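Periplasmic zinc-binding protein troA (Treponema pallidum, PDB 1K0F) binds zinc with high affinity in the periplasm and hands it to the membrane permease of the TroABC transporter for import into the cytoplasm. Local coordinates at residues A[3-16]-A[49-63]. Residues are numbered along the deposited sequence; the frame is centred on the assembly and turned at random.
Sequences PLVVTTIGMIADAV and LGNADLILYNGLHLE
Val6 bonds to the residues on either side of Ile55: its N donates to Leu54 O at 2.7 Å, and its O receives Leu56 N. With the Leu4 O bond to Leu54 N, this alternation identifies 4-7 and 54-57 as neighbouring parallel strands, their axes 18° apart. At the entry end Leu4 O is gripped twice, since Asp53 N also donates to it (2.6 Å), in the carbonyl plane; at the exit, the bond from Thr8 N to Leu56 O is weak.

A polar group forms where Thr8 meets the loop after 54-57. Thr8 OG1 donates to Glu63 OE2 (2.6 Å) on the anti side of the carboxylate, 24° out of its plane, while Asn58 N reaches the syn lone pair of the same oxygen. These two donors, from different segments, fix the carboxylate and tie that loop to the turn preceding helix 10-20.

Apolar contacts occupy both sheet faces. On one, the side chains of Val6 and Leu49 cross at about a right angle, with Val6 CG1 3.5 Å from Leu49 CD2, and Val6 CG2 rests on Ala52 CB. On the other, Val5 and Leu54 run side by side, and helix 10-20 presses on Leu56: chi1 of -62° sets Ile12 CG1 beside the backbone N, turning CG2 anti to that N and to 3.5 Å from Leu56 CB, and Val16 CG2 comes equally near Leu56 CD1. Farther along, Ile9 CG2 and Leu62 CD2 meet tip to tip at 3.7 Å; the Leu62 side chain lies about 4 Å from those of His37 and His102, zinc-binding residues whose site is metal-free here.

The strands are the inner pair of a parallel sheet ordered 25-28, 4-7, 54-57, 78-81, the helix-flanked core of the N-terminal lobe of a family 9 solute-binding protein. Helices 10-20 and 107-124 cover the Val5/Leu54/Leu56 face, 67-73 the Val6/Ile55 face.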
ATOM      1  N   PRO A   3     -18.673 -18.726  -0.192  1.00 30.13           N
ATOM      2  CA  PRO A   3     -18.158 -18.140  -1.441  1.00 29.03           C
ATOM      3  C   PRO A   3     -16.674 -17.782  -1.438  1.00 28.63           C
ATOM      4  O   PRO A   3     -16.118 -17.366  -0.418  1.00 29.49           O
ATOM      5  CB  PRO A   3     -19.024 -16.904  -1.640  1.00 29.96           C
ATOM      6  CG  PRO A   3     -19.432 -16.542  -0.265  1.00 30.26           C
ATOM      7  CD  PRO A   3     -19.681 -17.846   0.420  1.00 29.18           C
ATOM      8  N   LEU A   4     -16.044 -17.933  -2.598  1.00 26.57           N
ATOM      9  CA  LEU A   4     -14.630 -17.657  -2.751  1.00 24.82           C
ATOM     10  C   LEU A   4     -14.341 -16.220  -3.122  1.00 26.07           C
ATOM     11  O   LEU A   4     -14.700 -15.771  -4.204  1.00 27.60           O
ATOM     12  CB  LEU A   4     -14.035 -18.560  -3.826  1.00 23.31           C
ATOM     13  CG  LEU A   4     -12.546 -18.326  -4.059  1.00 21.41           C
ATOM     14  CD1 LEU A   4     -11.801 -18.559  -2.757  1.00 20.52           C
ATOM     15  CD2 LEU A   4     -12.035 -19.253  -5.149  1.00 21.26           C
ATOM     16  N   VAL A   5     -13.695 -15.494  -2.218  1.00 24.82           N
ATOM     17  CA  VAL A   5     -13.326 -14.114  -2.488  1.00 24.62           C
ATOM     18  C   VAL A   5     -11.849 -14.182  -2.820  1.00 26.15           C
ATOM     19  O   VAL A   5     -11.103 -14.913  -2.172  1.00 28.60           O
ATOM     20  CB  VAL A   5     -13.501 -13.207  -1.249  1.00 24.87           C
ATOM     21  CG1 VAL A   5     -12.858 -11.839  -1.501  1.00 22.19           C
ATOM     22  CG2 VAL A   5     -14.980 -13.060  -0.920  1.00 25.92           C
ATOM     23  N   VAL A   6     -11.416 -13.447  -3.832  1.00 26.23           N
ATOM     24  CA  VAL A   6     -10.005 -13.466  -4.187  1.00 25.41           C
ATOM     25  C   VAL A   6      -9.521 -12.054  -4.358  1.00 22.98           C
ATOM     26  O   VAL A   6     -10.066 -11.293  -5.153  1.00 21.49           O
ATOM     27  CB  VAL A   6      -9.738 -14.243  -5.491  1.00 27.25           C
ATOM     28  CG1 VAL A   6      -8.310 -13.963  -5.976  1.00 26.16           C
ATOM     29  CG2 VAL A   6      -9.925 -15.748  -5.255  1.00 27.66           C
ATOM     30  N   THR A   7      -8.489 -11.706  -3.603  1.00 21.57           N
ATOM     31  CA  THR A   7      -7.943 -10.363  -3.663  1.00 18.49           C
ATOM     32  C   THR A   7      -6.479 -10.370  -4.078  1.00 17.71           C
ATOM     33  O   THR A   7      -5.801 -11.396  -4.018  1.00 15.57           O
ATOM     34  CB  THR A   7      -8.076  -9.659  -2.298  1.00 15.29           C
ATOM     35  OG1 THR A   7      -6.946  -9.984  -1.486  1.00 15.37           O
ATOM     36  CG2 THR A   7      -9.345 -10.097  -1.591  1.00 16.20           C
ATOM     37  N   THR A   8      -6.004  -9.202  -4.486  1.00 16.44           N
ATOM     38  CA  THR A   8      -4.637  -9.044  -4.920  1.00 16.08           C
ATOM     39  C   THR A   8      -3.754  -8.645  -3.753  1.00 14.23           C
ATOM     40  O   THR A   8      -3.238  -9.495  -3.047  1.00 14.85           O
ATOM     41  CB  THR A   8      -4.568  -7.985  -6.013  1.00 17.96           C
ATOM     42  OG1 THR A   8      -5.318  -6.837  -5.596  1.00 23.65           O
ATOM     43  CG2 THR A   8      -5.177  -8.515  -7.313  1.00 16.37           C
ATOM     44  N   ILE A   9      -3.570  -7.349  -3.552  1.00 16.10           N
ATOM     45  CA  ILE A   9      -2.738  -6.858  -2.456  1.00 17.56           C
ATOM     46  C   ILE A   9      -3.341  -7.219  -1.097  1.00 18.63           C
ATOM     47  O   ILE A   9      -4.567  -7.209  -0.925  1.00 17.38           O
ATOM     48  CB  ILE A   9      -2.575  -5.340  -2.547  1.00 17.34           C
ATOM     49  CG1 ILE A   9      -3.959  -4.682  -2.552  1.00 16.97           C
ATOM     50  CG2 ILE A   9      -1.826  -4.984  -3.818  1.00 15.88           C
ATOM     51  CD1 ILE A   9      -3.911  -3.187  -2.419  1.00 19.08           C
ATOM     52  N   GLY A  10      -2.474  -7.539  -0.139  1.00 17.78           N
ATOM     53  CA  GLY A  10      -2.938  -7.926   1.183  1.00 19.72           C
ATOM     54  C   GLY A  10      -3.852  -6.925   1.873  1.00 21.43           C
ATOM     55  O   GLY A  10      -4.693  -7.301   2.693  1.00 20.78           O
ATOM     56  N   MET A  11      -3.687  -5.651   1.533  1.00 23.35           N
ATOM     57  CA  MET A  11      -4.480  -4.592   2.138  1.00 25.30           C
ATOM     58  C   MET A  11      -5.967  -4.849   1.993  1.00 27.50           C
ATOM     59  O   MET A  11      -6.732  -4.658   2.939  1.00 30.95           O
ATOM     60  CB  MET A  11      -4.120  -3.242   1.521  1.00 24.09           C
ATOM     61  CG  MET A  11      -2.810  -2.661   2.038  1.00 23.74           C
ATOM     62  SD  MET A  11      -1.345  -3.338   1.202  1.00 22.46           S
ATOM     63  CE  MET A  11      -1.269  -2.274  -0.181  1.00 20.86           C
ATOM     64  N   ILE A  12      -6.383  -5.278   0.806  1.00 28.26           N
ATOM     65  CA  ILE A  12      -7.789  -5.573   0.541  1.00 26.03           C
ATOM     66  C   ILE A  12      -8.177  -6.797   1.360  1.00 25.58           C
ATOM     67  O   ILE A  12      -9.210  -6.812   2.033  1.00 24.59           O
ATOM     68  CB  ILE A  12      -8.025  -5.879  -0.961  1.00 23.84           C
ATOM     69  CG1 ILE A  12      -7.659  -4.650  -1.800  1.00 23.30           C
ATOM     70  CG2 ILE A  12      -9.458  -6.329  -1.181  1.00 21.94           C
ATOM     71  CD1 ILE A  12      -8.180  -4.690  -3.199  1.00 21.86           C
ATOM     72  N   ALA A  13      -7.325  -7.819   1.294  1.00 25.66           N
ATOM     73  CA  ALA A  13      -7.537  -9.070   2.011  1.00 26.10           C
ATOM     74  C   ALA A  13      -7.790  -8.766   3.475  1.00 26.72           C
ATOM     75  O   ALA A  13      -8.603  -9.428   4.128  1.00 26.13           O
ATOM     76  CB  ALA A  13      -6.314  -9.978   1.869  1.00 24.52           C
ATOM     77  N   ASP A  14      -7.094  -7.762   3.999  1.00 25.80           N
ATOM     78  CA  ASP A  14      -7.286  -7.415   5.386  1.00 26.97           C
ATOM     79  C   ASP A  14      -8.694  -6.896   5.587  1.00 27.04           C
ATOM     80  O   ASP A  14      -9.391  -7.314   6.506  1.00 28.37           O
ATOM     81  CB  ASP A  14      -6.296  -6.362   5.840  1.00 28.18           C
ATOM     82  CG  ASP A  14      -6.387  -6.104   7.320  1.00 30.57           C
ATOM     83  OD1 ASP A  14      -5.964  -6.989   8.100  1.00 32.34           O
ATOM     84  OD2 ASP A  14      -6.899  -5.033   7.710  1.00 31.77           O
ATOM     85  N   ALA A  15      -9.114  -5.989   4.716  1.00 24.97           N
ATOM     86  CA  ALA A  15     -10.448  -5.433   4.826  1.00 24.63           C
ATOM     87  C   ALA A  15     -11.478  -6.552   4.730  1.00 25.79           C
ATOM     88  O   ALA A  15     -12.497  -6.533   5.416  1.00 28.19           O
ATOM     89  CB  ALA A  15     -10.667  -4.423   3.739  1.00 22.15           C
ATOM     90  N   VAL A  16     -11.205  -7.536   3.884  1.00 25.75           N
ATOM     91  CA  VAL A  16     -12.109  -8.660   3.715  1.00 24.29           C
ATOM     92  C   VAL A  16     -12.187  -9.442   5.030  1.00 22.37           C
ATOM     93  O   VAL A  16     -13.261  -9.617   5.590  1.00 22.34           O
ATOM     94  CB  VAL A  16     -11.616  -9.592   2.579  1.00 25.70           C
ATOM     95  CG1 VAL A  16     -12.325 -10.934   2.644  1.00 26.29           C
ATOM     96  CG2 VAL A  16     -11.860  -8.942   1.233  1.00 26.94           C
ATOM     97  N   LEU A  49      -8.765 -17.564  -9.102  1.00 43.00           N
ATOM     98  CA  LEU A  49      -9.544 -16.479  -9.678  1.00 40.50           C
ATOM     99  C   LEU A  49     -10.670 -17.109 -10.459  1.00 39.52           C
ATOM    100  O   LEU A  49     -11.831 -16.765 -10.284  1.00 40.00           O
ATOM    101  CB  LEU A  49      -8.683 -15.630 -10.626  1.00 38.73           C
ATOM    102  CG  LEU A  49      -7.793 -14.506 -10.074  1.00 36.69           C
ATOM    103  CD1 LEU A  49      -6.955 -13.916 -11.192  1.00 33.91           C
ATOM    104  CD2 LEU A  49      -8.645 -13.439  -9.440  1.00 35.63           C
ATOM    105  N   GLY A  50     -10.305 -18.049 -11.316  1.00 39.87           N
ATOM    106  CA  GLY A  50     -11.294 -18.725 -12.135  1.00 40.62           C
ATOM    107  C   GLY A  50     -12.520 -19.186 -11.379  1.00 40.31           C
ATOM    108  O   GLY A  50     -13.619 -19.196 -11.929  1.00 38.94           O
ATOM    109  N   ASN A  51     -12.340 -19.560 -10.116  1.00 41.24           N
ATOM    110  CA  ASN A  51     -13.453 -20.042  -9.299  1.00 41.76           C
ATOM    111  C   ASN A  51     -13.980 -19.027  -8.288  1.00 40.87           C
ATOM    112  O   ASN A  51     -14.974 -19.284  -7.604  1.00 42.14           O
ATOM    113  CB  ASN A  51     -13.039 -21.310  -8.555  1.00 42.01           C
ATOM    114  CG  ASN A  51     -12.093 -22.164  -9.352  1.00 42.03           C
ATOM    115  OD1 ASN A  51     -12.372 -22.515 -10.500  1.00 41.14           O
ATOM    116  ND2 ASN A  51     -10.959 -22.505  -8.751  1.00 42.95           N
ATOM    117  N   ALA A  52     -13.317 -17.881  -8.188  1.00 38.40           N
ATOM    118  CA  ALA A  52     -13.741 -16.855  -7.244  1.00 34.26           C
ATOM    119  C   ALA A  52     -15.147 -16.374  -7.546  1.00 31.96           C
ATOM    120  O   ALA A  52     -15.576 -16.336  -8.694  1.00 32.56           O
ATOM    121  CB  ALA A  52     -12.777 -15.684  -7.275  1.00 32.66           C
ATOM    122  N   ASP A  53     -15.875 -16.034  -6.495  1.00 30.14           N
ATOM    123  CA  ASP A  53     -17.221 -15.512  -6.638  1.00 28.58           C
ATOM    124  C   ASP A  53     -17.088 -14.001  -6.558  1.00 27.15           C
ATOM    125  O   ASP A  53     -17.944 -13.257  -7.032  1.00 24.82           O
ATOM    126  CB  ASP A  53     -18.104 -16.009  -5.500  1.00 29.36           C
ATOM    127  CG  ASP A  53     -18.117 -17.499  -5.401  1.00 30.10           C
ATOM    128  OD1 ASP A  53     -18.313 -18.149  -6.458  1.00 30.49           O
ATOM    129  OD2 ASP A  53     -17.933 -18.016  -4.283  1.00 31.24           O
ATOM    130  N   LEU A  54     -15.990 -13.561  -5.953  1.00 26.66           N
ATOM    131  CA  LEU A  54     -15.721 -12.142  -5.794  1.00 24.75           C
ATOM    132  C   LEU A  54     -14.241 -11.860  -5.953  1.00 24.13           C
ATOM    133  O   LEU A  54     -13.426 -12.376  -5.197  1.00 25.09           O
ATOM    134  CB  LEU A  54     -16.175 -11.682  -4.409  1.00 25.41           C
ATOM    135  CG  LEU A  54     -15.694 -10.307  -3.963  1.00 22.93           C
ATOM    136  CD1 LEU A  54     -16.336  -9.260  -4.852  1.00 24.06           C
ATOM    137  CD2 LEU A  54     -16.049 -10.069  -2.508  1.00 24.43           C
ATOM    138  N   ILE A  55     -13.892 -11.052  -6.943  1.00 24.17           N
ATOM    139  CA  ILE A  55     -12.498 -10.692  -7.156  1.00 24.60           C
ATOM    140  C   ILE A  55     -12.321  -9.235  -6.750  1.00 22.91           C
ATOM    141  O   ILE A  55     -13.078  -8.359  -7.180  1.00 18.92           O
ATOM    142  CB  ILE A  55     -12.064 -10.856  -8.621  1.00 25.95           C
ATOM    143  CG1 ILE A  55     -11.906 -12.341  -8.957  1.00 26.45           C
ATOM    144  CG2 ILE A  55     -10.732 -10.149  -8.844  1.00 26.75           C
ATOM    145  CD1 ILE A  55     -11.659 -12.600 -10.428  1.00 26.84           C
ATOM    146  N   LEU A  56     -11.316  -8.992  -5.910  1.00 22.50           N
ATOM    147  CA  LEU A  56     -11.035  -7.656  -5.402  1.00 20.69           C
ATOM    148  C   LEU A  56      -9.622  -7.189  -5.713  1.00 19.39           C
ATOM    149  O   LEU A  56      -8.644  -7.904  -5.488  1.00 19.79           O
ATOM    150  CB  LEU A  56     -11.264  -7.610  -3.888  1.00 18.73           C
ATOM    151  CG  LEU A  56     -12.718  -7.648  -3.408  1.00 17.98           C
ATOM    152  CD1 LEU A  56     -12.758  -7.556  -1.889  1.00 19.07           C
ATOM    153  CD2 LEU A  56     -13.501  -6.511  -4.038  1.00 16.20           C
ATOM    154  N   TYR A  57      -9.532  -5.973  -6.230  1.00 17.91           N
ATOM    155  CA  TYR A  57      -8.256  -5.380  -6.555  1.00 18.09           C
ATOM    156  C   TYR A  57      -8.341  -3.862  -6.426  1.00 18.97           C
ATOM    157  O   TYR A  57      -9.427  -3.276  -6.425  1.00 20.47           O
ATOM    158  CB  TYR A  57      -7.814  -5.797  -7.962  1.00 16.29           C
ATOM    159  CG  TYR A  57      -8.642  -5.259  -9.114  1.00 15.46           C
ATOM    160  CD1 TYR A  57      -9.951  -5.695  -9.331  1.00 14.32           C
ATOM    161  CD2 TYR A  57      -8.081  -4.368 -10.038  1.00 15.85           C
ATOM    162  CE1 TYR A  57     -10.670  -5.266 -10.429  1.00 15.24           C
ATOM    163  CE2 TYR A  57      -8.798  -3.933 -11.144  1.00 15.61           C
ATOM    164  CZ  TYR A  57     -10.089  -4.385 -11.335  1.00 17.80           C
ATOM    165  OH  TYR A  57     -10.798  -3.928 -12.425  1.00 23.47           O
ATOM    166  N   ASN A  58      -7.181  -3.236  -6.295  1.00 17.34           N
ATOM    167  CA  ASN A  58      -7.072  -1.797  -6.141  1.00 18.09           C
ATOM    168  C   ASN A  58      -7.813  -0.968  -7.184  1.00 19.59           C
ATOM    169  O   ASN A  58      -8.857  -0.357  -6.918  1.00 17.96           O
ATOM    170  CB  ASN A  58      -5.596  -1.411  -6.181  1.00 18.24           C
ATOM    171  CG  ASN A  58      -5.269  -0.261  -5.269  1.00 21.58           C
ATOM    172  OD1 ASN A  58      -5.797  -0.174  -4.154  1.00 23.31           O
ATOM    173  ND2 ASN A  58      -4.390   0.625  -5.724  1.00 22.01           N
ATOM    174  N   GLY A  59      -7.239  -0.978  -8.381  1.00 20.62           N
ATOM    175  CA  GLY A  59      -7.744  -0.186  -9.475  1.00 19.60           C
ATOM    176  C   GLY A  59      -6.644   0.856  -9.544  1.00 19.62           C
ATOM    177  O   GLY A  59      -5.488   0.540  -9.244  1.00 18.99           O
ATOM    178  N   LEU A  60      -6.977   2.089  -9.896  1.00 19.02           N
ATOM    179  CA  LEU A  60      -5.970   3.133  -9.974  1.00 20.40           C
ATOM    180  C   LEU A  60      -4.687   2.614 -10.620  1.00 22.81           C
ATOM    181  O   LEU A  60      -3.582   3.031 -10.284  1.00 22.45           O
ATOM    182  CB  LEU A  60      -5.677   3.675  -8.577  1.00 17.79           C
ATOM    183  CG  LEU A  60      -6.892   4.224  -7.822  1.00 16.70           C
ATOM    184  CD1 LEU A  60      -6.410   5.080  -6.669  1.00 17.48           C
ATOM    185  CD2 LEU A  60      -7.773   5.050  -8.762  1.00 18.47           C
ATOM    186  N   HIS A  61      -4.848   1.687 -11.554  1.00 26.20           N
ATOM    187  CA  HIS A  61      -3.718   1.114 -12.268  1.00 30.81           C
ATOM    188  C   HIS A  61      -2.592   0.652 -11.355  1.00 33.16           C
ATOM    189  O   HIS A  61      -1.414   0.795 -11.686  1.00 35.51           O
ATOM    190  CB  HIS A  61      -3.171   2.132 -13.265  1.00 33.48           C
ATOM    191  CG  HIS A  61      -2.119   1.576 -14.176  1.00 34.80           C
ATOM    192  ND1 HIS A  61      -2.339   0.484 -14.987  1.00 35.52           N
ATOM    193  CD2 HIS A  61      -0.842   1.961 -14.401  1.00 34.94           C
ATOM    194  CE1 HIS A  61      -1.242   0.221 -15.676  1.00 35.81           C
ATOM    195  NE2 HIS A  61      -0.319   1.102 -15.335  1.00 35.93           N
ATOM    196  N   LEU A  62      -2.935   0.091 -10.208  1.00 34.57           N
ATOM    197  CA  LEU A  62      -1.896  -0.376  -9.301  1.00 35.52           C
ATOM    198  C   LEU A  62      -1.295  -1.663  -9.838  1.00 36.53           C
ATOM    199  O   LEU A  62      -0.110  -1.733 -10.152  1.00 36.47           O
ATOM    200  CB  LEU A  62      -2.464  -0.621  -7.904  1.00 32.41           C
ATOM    201  CG  LEU A  62      -1.428  -1.225  -6.969  1.00 28.92           C
ATOM    202  CD1 LEU A  62      -0.508  -0.133  -6.490  1.00 27.94           C
ATOM    203  CD2 LEU A  62      -2.103  -1.915  -5.812  1.00 30.38           C
ATOM    204  N   GLU A  63      -2.145  -2.678  -9.938  1.00 39.11           N
ATOM    205  CA  GLU A  63      -1.766  -3.998 -10.419  1.00 41.11           C
ATOM    206  C   GLU A  63      -1.574  -4.028 -11.932  1.00 43.72           C
ATOM    207  O   GLU A  63      -2.032  -4.942 -12.614  1.00 44.50           O
ATOM    208  CB  GLU A  63      -2.846  -4.999 -10.001  1.00 40.32           C
ATOM    209  CG  GLU A  63      -3.022  -5.098  -8.486  1.00 40.91           C
ATOM    210  CD  GLU A  63      -4.202  -4.293  -7.952  1.00 39.36           C
ATOM    211  OE1 GLU A  63      -4.625  -3.310  -8.603  1.00 38.28           O
ATOM    212  OE2 GLU A  63      -4.707  -4.649  -6.868  1.00 40.23           O
TER